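Local structure of thioredoxin reductase (Streptomyces clavuligerus, 4NTD) at residues L190-S195 against R218-I223; N44-L49 against R54-V59. The protein is a flavin-dependent oxidoreductase related to thioredoxin reductases that forms disulfide bonds in natural products, apparently including holomycin. All coordinates share one frame; numbering follows the deposited sequence.

Contact 1 (L190-S195 against R218-I223); sequences LLRQWS and RQVPVI. With GSH (glutathione), chain B.
Arg192 and Arg218 meet through one side-chain-to-backbone hydrogen bond and one crowded pairing of guanidinium groups. In the bond, NE of Arg192 donates to Arg218 O at 2.7 Å, fairly straight at 158° and directed nearly along the C=O axis, with the oxygen lying at the edge of the guanidinium plane. Bends at chi2 and again at chi3 (-78°) curl the Arg192 chain so that a second arm is turned back to its own segment: NH1 donates to Ser195 O at 3.2 Å, from above that carbonyl plane. The Arg218 side chain then folds over one face of the Arg192 guanidinium, offset toward its rim, with the two planes 35° apart. Their like charges come close, Arg192 NH2 standing 3.5 Å from Arg218 NH1. Between the two segments, apolar packing is limited to the stem of Arg192, where CG lies 3.4 Å from Val220 CG2 as the two side chains pass in opposite directions. A leucine in place of Arg192 would probably leave the carbonyls of Arg218 and Ser195 without this shared partner. Beyond the contact, Leu190 CD2 packs 3.7 Å from CG1 of the bound glutathione. Arg192, following helix 184-191, thus reaches a Schellman motif, with Gln219 at positive phi as C-prime residue and Val220 N bonded to Leu215 O, that closes helix 209-217 before strand 222-223, outermost within this chain in a parallel sheet.

Contact 2 (N44-L49 against R54-V59); sequences NAALVL and RRVVLV. With FAD (flavin-adenine dinucleotide), chain C.
Arg54 is a buried arginine that meets helix 44-49 with its backbone and the root of its side chain, while its charged end leads elsewhere. Its N donates to Leu49 O at 3.1 Å with an N-H...O angle of 157°, tying the last turn of helix 40-51 to the loop that leads into strand 56-60, and its CB sits 3.4 Å from the same oxygen. The guanidinium runs off to Asn320, which accepts from NE, and to Asp327, which forms a salt bridge with NH1. Farther along, the contact is wholly apolar. Val56 divides its two methyls between two helix positions about one turn apart: CG1, anti to the backbone N (chi1 179°), lies 4.0 Å from Ala46 CB, and CG2 lies 3.8 Å from Leu49 CB. Leu58 brings its forked end to the same alanine, with CD2 3.7 Å and CD1 3.9 Å from Ala46 CB. The small Ala46 is consistent with the close approach of helix and strand: the axes of segments 44-49 and 56-59 come within 9.3 Å and run nearly antiparallel, at 167°. Val59 carries the strand on to the FAD adenine, its O standing 3.5 Å from C2A. In this beta-alpha-beta unit of the Rossmann type, strand 56-60 lies between strands 31-36 and 100-103; Val94 of helix 83-96 packs on Ala46 and Leu58, and helix 305-338 borders Val48 and Arg54.

In the fold
From the N terminus, strand 31-36 leads into helix 40-51, and contact 2 closes the short turn that returns the chain to strand 56-60, completing the first beta-alpha-beta unit of the FAD-binding sheet. Much later, contact 1 closes a wider loop of 22 residues, which carries strand 198-201, a member of the second parallel sheet, and helix 209-217, and leads to the neighbouring strand 222-223. The two loops follow in series without nesting or crossing, and lie on opposite sides of the chain's centre, with their own centres about 44 Å apart. The dimer brings them together: Gln193 of contact 1 packs on Arg54 of the second subunit, a residue of that subunit's contact 2.

Contact 1 (L190-S195 against R218-I223)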
loop_
_atom_site.group_PDB
_atom_site.type_symbol
_atom_site.label_atom_id
_atom_site.label_comp_id
_atom_site.label_asym_id
_atom_site.label_seq_id
_atom_site.Cartn_x
_atom_site.Cartn_y
_atom_site.Cartn_z
ATOM N N LEU A 190 2.504 20.508 13.098
ATOM C CA LEU A 190 2.084 19.878 11.845
ATOM C C LEU A 190 0.915 20.630 11.197
ATOM O O LEU A 190 0.929 20.892 9.993
ATOM C CB LEU A 190 1.709 18.411 12.095
ATOM C CG LEU A 190 1.127 17.578 10.948
ATOM C CD1 LEU A 190 2.061 17.547 9.748
ATOM C CD2 LEU A 190 0.841 16.168 11.442
ATOM N N LEU A 191 -0.083 20.992 12.002
ATOM C CA LEU A 191 -1.272 21.686 11.495
ATOM C C LEU A 191 -0.988 23.090 10.951
ATOM O O LEU A 191 -1.759 23.604 10.137
ATOM C CB LEU A 191 -2.363 21.740 12.570
ATOM C CG LEU A 191 -3.092 20.411 12.779
ATOM C CD1 LEU A 191 -3.801 20.380 14.124
ATOM C CD2 LEU A 191 -4.085 20.159 11.653
ATOM N N ARG A 192 0.119 23.700 11.379
ATOM C CA ARG A 192 0.535 25.002 10.836
ATOM C C ARG A 192 0.840 24.958 9.338
ATOM O O ARG A 192 0.888 26.001 8.685
ATOM C CB ARG A 192 1.743 25.569 11.597
ATOM C CG ARG A 192 1.368 26.417 12.799
ATOM C CD ARG A 192 0.794 27.771 12.398
ATOM N NE ARG A 192 1.816 28.743 11.993
ATOM C CZ ARG A 192 2.091 29.123 10.742
ATOM N NH1 ARG A 192 1.443 28.619 9.694
ATOM N NH2 ARG A 192 3.044 30.027 10.534
ATOM N N GLN A 193 1.053 23.759 8.800
ATOM C CA GLN A 193 1.205 23.579 7.360
ATOM C C GLN A 193 -0.107 23.851 6.598
ATOM O O GLN A 193 -0.075 24.158 5.406
ATOM C CB GLN A 193 1.745 22.168 7.068
ATOM C CG GLN A 193 1.931 21.814 5.599
ATOM C CD GLN A 193 2.796 22.804 4.838
ATOM O OE1 GLN A 193 3.635 23.494 5.418
ATOM N NE2 GLN A 193 2.601 22.870 3.526
ATOM N N TRP A 194 -1.248 23.760 7.287
ATOM C CA TRP A 194 -2.560 23.991 6.667
ATOM C C TRP A 194 -3.230 25.332 7.013
ATOM O O TRP A 194 -4.148 25.755 6.311
ATOM C CB TRP A 194 -3.515 22.847 7.021
ATOM C CG TRP A 194 -3.264 21.582 6.252
ATOM C CD1 TRP A 194 -3.827 21.225 5.061
ATOM C CD2 TRP A 194 -2.397 20.504 6.626
ATOM N NE1 TRP A 194 -3.367 19.990 4.670
ATOM C CE2 TRP A 194 -2.485 19.527 5.611
ATOM C CE3 TRP A 194 -1.550 20.271 7.717
ATOM C CZ2 TRP A 194 -1.763 18.330 5.658
ATOM C CZ3 TRP A 194 -0.829 19.084 7.760
ATOM C CH2 TRP A 194 -0.941 18.129 6.736
ATOM N N SER A 195 -2.794 25.989 8.087
ATOM C CA SER A 195 -3.358 27.291 8.471
ATOM C C SER A 195 -2.353 28.118 9.259
ATOM O O SER A 195 -1.535 27.561 9.985
ATOM C CB SER A 195 -4.620 27.096 9.318
ATOM O OG SER A 195 -5.199 28.342 9.674
ATOM N N ARG A 218 7.011 29.010 15.232
ATOM C CA ARG A 218 5.968 28.782 14.223
ATOM C C ARG A 218 4.683 29.561 14.517
ATOM O O ARG A 218 3.667 29.365 13.849
ATOM C CB ARG A 218 5.672 27.284 14.074
ATOM C CG ARG A 218 6.797 26.481 13.436
ATOM C CD ARG A 218 7.077 26.911 12.000
ATOM N NE ARG A 218 6.052 26.449 11.061
ATOM C CZ ARG A 218 5.601 27.131 10.005
ATOM N NH1 ARG A 218 6.045 28.356 9.724
ATOM N NH2 ARG A 218 4.675 26.585 9.224
ATOM N N GLN A 219 4.742 30.443 15.512
ATOM C CA GLN A 219 3.663 31.381 15.809
ATOM C C GLN A 219 2.332 30.667 16.083
ATOM O O GLN A 219 1.298 30.977 15.490
ATOM C CB GLN A 219 3.582 32.451 14.708
ATOM C CG GLN A 219 4.897 33.221 14.597
ATOM C CD GLN A 219 4.896 34.336 13.564
ATOM O OE1 GLN A 219 4.358 34.183 12.468
ATOM N NE2 GLN A 219 5.527 35.461 13.904
ATOM N N VAL A 220 2.403 29.701 16.998
ATOM C CA VAL A 220 1.244 28.992 17.535
ATOM C C VAL A 220 1.039 29.474 18.971
ATOM O O VAL A 220 1.812 29.102 19.858
ATOM C CB VAL A 220 1.490 27.465 17.552
ATOM C CG1 VAL A 220 0.360 26.717 18.254
ATOM C CG2 VAL A 220 1.682 26.944 16.136
ATOM N N PRO A 221 0.009 30.308 19.212
ATOM C CA PRO A 221 -0.247 30.711 20.594
ATOM C C PRO A 221 -0.576 29.530 21.502
ATOM O O PRO A 221 -1.204 28.566 21.057
ATOM C CB PRO A 221 -1.458 31.642 20.476
ATOM C CG PRO A 221 -1.407 32.163 19.087
ATOM C CD PRO A 221 -0.845 31.043 18.261
ATOM N N VAL A 222 -0.141 29.607 22.757
ATOM C CA VAL A 222 -0.480 28.602 23.756
ATOM C C VAL A 222 -1.371 29.255 24.804
ATOM O O VAL A 222 -0.937 30.156 25.521
ATOM C CB VAL A 222 0.766 28.006 24.437
ATOM C CG1 VAL A 222 0.375 26.870 25.377
ATOM C CG2 VAL A 222 1.764 27.511 23.400
ATOM N N ILE A 223 -2.617 28.801 24.876
ATOM C CA ILE A 223 -3.581 29.334 25.827
ATOM C C ILE A 223 -3.629 28.411 27.042
ATOM O O ILE A 223 -3.829 27.202 26.906
ATOM C CB ILE A 223 -4.967 29.503 25.172
ATOM C CG1 ILE A 223 -4.852 30.526 24.030
ATOM C CG2 ILE A 223 -6.007 29.939 26.199
ATOM C CD1 ILE A 223 -6.140 30.823 23.299
HETATM N N1 GSH B . 1.684 9.389 13.114
HETATM C CA1 GSH B . 2.212 10.754 13.177
HETATM C C1 GSH B . 3.555 10.702 13.931
HETATM O O11 GSH B . 3.490 10.705 15.185
HETATM O O12 GSH B . 4.611 10.666 13.250
HETATM C CB1 GSH B . 1.315 11.668 13.977
HETATM C CG1 GSH B . 0.825 12.865 13.163
HETATM C CD1 GSH B . -0.142 12.368 12.092
HETATM O OE1 GSH B . 0.203 12.256 10.917
HETATM N N2 GSH B . -1.388 12.198 12.541
HETATM C CA2 GSH B . -2.483 11.705 11.699
HETATM C C2 GSH B . -2.398 10.237 11.692
HETATM O O2 GSH B . -1.708 9.578 12.472
HETATM C CB2 GSH B . -2.234 11.853 10.196
HETATM S SG2 GSH B . -3.492 12.612 9.093
HETATM N N3 GSH B . -3.045 9.798 10.630
HETATM C CA3 GSH B . -2.953 8.454 10.245
HETATM C C3 GSH B . -4.270 7.633 10.258
HETATM O O31 GSH B . -5.472 8.271 10.372
HETATM O O32 GSH B . -4.232 6.344 10.096
#

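Contact 2 (N44-L49 against R54-V59)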
loop_
_atom_site.group_PDB
_atom_site.type_symbol
_atom_site.label_atom_id
_atom_site.label_comp_id
_atom_site.label_asym_id
_atom_site.label_seq_id
_atom_site.Cartn_x
_atom_site.Cartn_y
_atom_site.Cartn_z
ATOM N N ASN A 44 -9.018 -5.887 0.396
ATOM C CA ASN A 44 -8.065 -6.041 -0.706
ATOM C C ASN A 44 -7.283 -7.356 -0.590
ATOM O O ASN A 44 -6.916 -7.946 -1.608
ATOM C CB ASN A 44 -7.136 -4.827 -0.853
ATOM C CG ASN A 44 -6.806 -4.512 -2.311
ATOM O OD1 ASN A 44 -6.844 -3.356 -2.733
ATOM N ND2 ASN A 44 -6.491 -5.545 -3.088
ATOM N N ALA A 45 -7.047 -7.827 0.634
ATOM C CA ALA A 45 -6.463 -9.155 0.828
ATOM C C ALA A 45 -7.389 -10.232 0.255
ATOM O O ALA A 45 -6.953 -11.093 -0.510
ATOM C CB ALA A 45 -6.185 -9.417 2.303
ATOM N N ALA A 46 -8.668 -10.164 0.616
ATOM C CA ALA A 46 -9.664 -11.126 0.136
ATOM C C ALA A 46 -9.841 -11.083 -1.383
ATOM O O ALA A 46 -10.030 -12.123 -2.017
ATOM C CB ALA A 46 -11.002 -10.893 0.825
ATOM N N LEU A 47 -9.783 -9.883 -1.959
ATOM C CA LEU A 47 -9.944 -9.709 -3.403
ATOM C C LEU A 47 -8.880 -10.491 -4.175
ATOM O O LEU A 47 -9.201 -11.254 -5.090
ATOM C CB LEU A 47 -9.887 -8.221 -3.771
ATOM C CG LEU A 47 -9.963 -7.846 -5.256
ATOM C CD1 LEU A 47 -11.189 -8.454 -5.919
ATOM C CD2 LEU A 47 -9.959 -6.334 -5.421
ATOM N N VAL A 48 -7.621 -10.313 -3.791
ATOM C CA VAL A 48 -6.509 -10.991 -4.463
ATOM C C VAL A 48 -6.558 -12.504 -4.203
ATOM O O VAL A 48 -6.340 -13.302 -5.118
ATOM C CB VAL A 48 -5.150 -10.381 -4.047
ATOM C CG1 VAL A 48 -3.984 -11.183 -4.612
ATOM C CG2 VAL A 48 -5.066 -8.928 -4.506
ATOM N N LEU A 49 -6.868 -12.895 -2.968
ATOM C CA LEU A 49 -6.943 -14.316 -2.610
ATOM C C LEU A 49 -8.073 -15.057 -3.329
ATOM O O LEU A 49 -7.882 -16.189 -3.779
ATOM C CB LEU A 49 -7.082 -14.491 -1.095
ATOM C CG LEU A 49 -5.836 -14.126 -0.283
ATOM C CD1 LEU A 49 -6.185 -13.965 1.189
ATOM C CD2 LEU A 49 -4.737 -15.164 -0.470
ATOM N N ARG A 54 -8.564 -19.207 -4.024
ATOM C CA ARG A 54 -8.528 -19.685 -2.647
ATOM C C ARG A 54 -9.911 -19.465 -2.051
ATOM O O ARG A 54 -10.572 -18.472 -2.366
ATOM C CB ARG A 54 -7.481 -18.936 -1.823
ATOM C CG ARG A 54 -6.054 -19.092 -2.326
ATOM C CD ARG A 54 -5.570 -20.530 -2.235
ATOM N NE ARG A 54 -4.177 -20.652 -2.655
ATOM C CZ ARG A 54 -3.497 -21.794 -2.726
ATOM N NH1 ARG A 54 -4.067 -22.952 -2.402
ATOM N NH2 ARG A 54 -2.230 -21.776 -3.126
ATOM N N ARG A 55 -10.346 -20.395 -1.204
ATOM C CA ARG A 55 -11.636 -20.280 -0.536
ATOM C C ARG A 55 -11.496 -19.374 0.686
ATOM O O ARG A 55 -10.806 -19.717 1.650
ATOM C CB ARG A 55 -12.163 -21.665 -0.163
ATOM C CG ARG A 55 -12.358 -22.546 -1.387
ATOM C CD ARG A 55 -13.034 -21.753 -2.493
ATOM N NE ARG A 55 -12.473 -22.030 -3.813
ATOM C CZ ARG A 55 -12.531 -21.181 -4.834
ATOM N NH1 ARG A 55 -13.117 -20.004 -4.679
ATOM N NH2 ARG A 55 -11.999 -21.501 -6.005
ATOM N N VAL A 56 -12.151 -18.216 0.624
ATOM C CA VAL A 56 -12.021 -17.169 1.635
ATOM C C VAL A 56 -13.347 -16.917 2.345
ATOM O O VAL A 56 -14.392 -16.825 1.704
ATOM C CB VAL A 56 -11.554 -15.846 0.989
ATOM C CG1 VAL A 56 -11.446 -14.730 2.024
ATOM C CG2 VAL A 56 -10.223 -16.045 0.279
ATOM N N VAL A 57 -13.286 -16.803 3.670
ATOM C CA VAL A 57 -14.407 -16.318 4.470
ATOM C C VAL A 57 -13.947 -15.060 5.202
ATOM O O VAL A 57 -12.900 -15.065 5.848
ATOM C CB VAL A 57 -14.887 -17.366 5.496
ATOM C CG1 VAL A 57 -16.021 -16.805 6.349
ATOM C CG2 VAL A 57 -15.331 -18.640 4.792
ATOM N N LEU A 58 -14.717 -13.981 5.079
ATOM C CA LEU A 58 -14.463 -12.765 5.844
ATOM C C LEU A 58 -15.445 -12.686 7.000
ATOM O O LEU A 58 -16.636 -12.938 6.819
ATOM C CB LEU A 58 -14.622 -11.518 4.977
ATOM C CG LEU A 58 -13.686 -11.395 3.775
ATOM C CD1 LEU A 58 -14.347 -11.918 2.506
ATOM C CD2 LEU A 58 -13.234 -9.952 3.607
ATOM N N VAL A 59 -14.936 -12.344 8.182
ATOM C CA VAL A 59 -15.775 -12.063 9.344
ATOM C C VAL A 59 -15.504 -10.619 9.761
ATOM O O VAL A 59 -14.360 -10.259 10.046
ATOM C CB VAL A 59 -15.477 -13.014 10.522
ATOM C CG1 VAL A 59 -16.477 -12.796 11.650
ATOM C CG2 VAL A 59 -15.506 -14.468 10.065
HETATM P PA FAD C . -10.717 -0.430 9.412
HETATM O O1A FAD C . -11.095 0.325 8.165
HETATM O O2A FAD C . -10.954 0.228 10.745
HETATM O O5B FAD C . -11.498 -1.829 9.396
HETATM C C5B FAD C . -11.326 -2.763 10.454
HETATM C C4B FAD C . -12.547 -3.665 10.490
HETATM O O4B FAD C . -12.303 -4.759 11.369
HETATM C C3B FAD C . -13.790 -2.946 11.012
HETATM O O3B FAD C . -14.846 -2.996 10.044
HETATM C C2B FAD C . -14.159 -3.687 12.287
HETATM O O2B FAD C . -15.574 -3.801 12.463
HETATM C C1B FAD C . -13.508 -5.044 12.079
HETATM N N9A FAD C . -13.172 -5.812 13.299
HETATM C C8A FAD C . -12.412 -5.400 14.330
HETATM N N7A FAD C . -12.296 -6.383 15.256
HETATM C C5A FAD C . -12.986 -7.446 14.809
HETATM C C6A FAD C . -13.275 -8.813 15.291
HETATM N N6A FAD C . -12.786 -9.235 16.479
HETATM N N1A FAD C . -14.041 -9.612 14.511
HETATM C C2A FAD C . -14.537 -9.199 13.325
HETATM N N3A FAD C . -14.307 -7.967 12.828
HETATM C C4A FAD C . -13.555 -7.068 13.512
HETATM N N1 FAD C . -7.958 7.660 5.890
HETATM C C2 FAD C . -7.907 8.102 4.612
HETATM O O2 FAD C . -7.128 7.528 3.825
HETATM N N3 FAD C . -8.658 9.128 4.170
HETATM C C4 FAD C . -9.519 9.779 4.972
HETATM O O4 FAD C . -10.199 10.730 4.536
HETATM C C4X FAD C . -9.645 9.349 6.385
HETATM N N5 FAD C . -10.484 9.945 7.269
HETATM C C5X FAD C . -10.546 9.519 8.559
HETATM C C6 FAD C . -11.417 10.147 9.444
HETATM C C7 FAD C . -11.509 9.736 10.771
HETATM C C7M FAD C . -12.459 10.433 11.713
HETATM C C8 FAD C . -10.671 8.608 11.251
HETATM C C8M FAD C . -10.748 8.152 12.685
HETATM C C9 FAD C . -9.798 7.974 10.373
HETATM C C9A FAD C . -9.699 8.385 9.040
HETATM N N10 FAD C . -8.820 7.754 8.123
HETATM C C10 FAD C . -8.783 8.222 6.799
HETATM C "C1'" FAD C . -7.954 6.624 8.486
HETATM C "C2'" FAD C . -8.705 5.320 8.219
HETATM O "O2'" FAD C . -9.714 5.143 9.224
HETATM C "C3'" FAD C . -7.770 4.111 8.225
HETATM O "O3'" FAD C . -6.721 4.321 7.272
HETATM C "C4'" FAD C . -8.477 2.801 7.877
HETATM O "O4'" FAD C . -9.682 2.642 8.635
HETATM C "C5'" FAD C . -7.587 1.595 8.154
HETATM O "O5'" FAD C . -8.126 0.463 7.476
HETATM P P FAD C . -8.126 -0.995 8.148
HETATM O O1P FAD C . -6.795 -1.229 8.807
HETATM O O2P FAD C . -8.648 -1.959 7.113
HETATM O O3P FAD C . -9.164 -0.880 9.390
#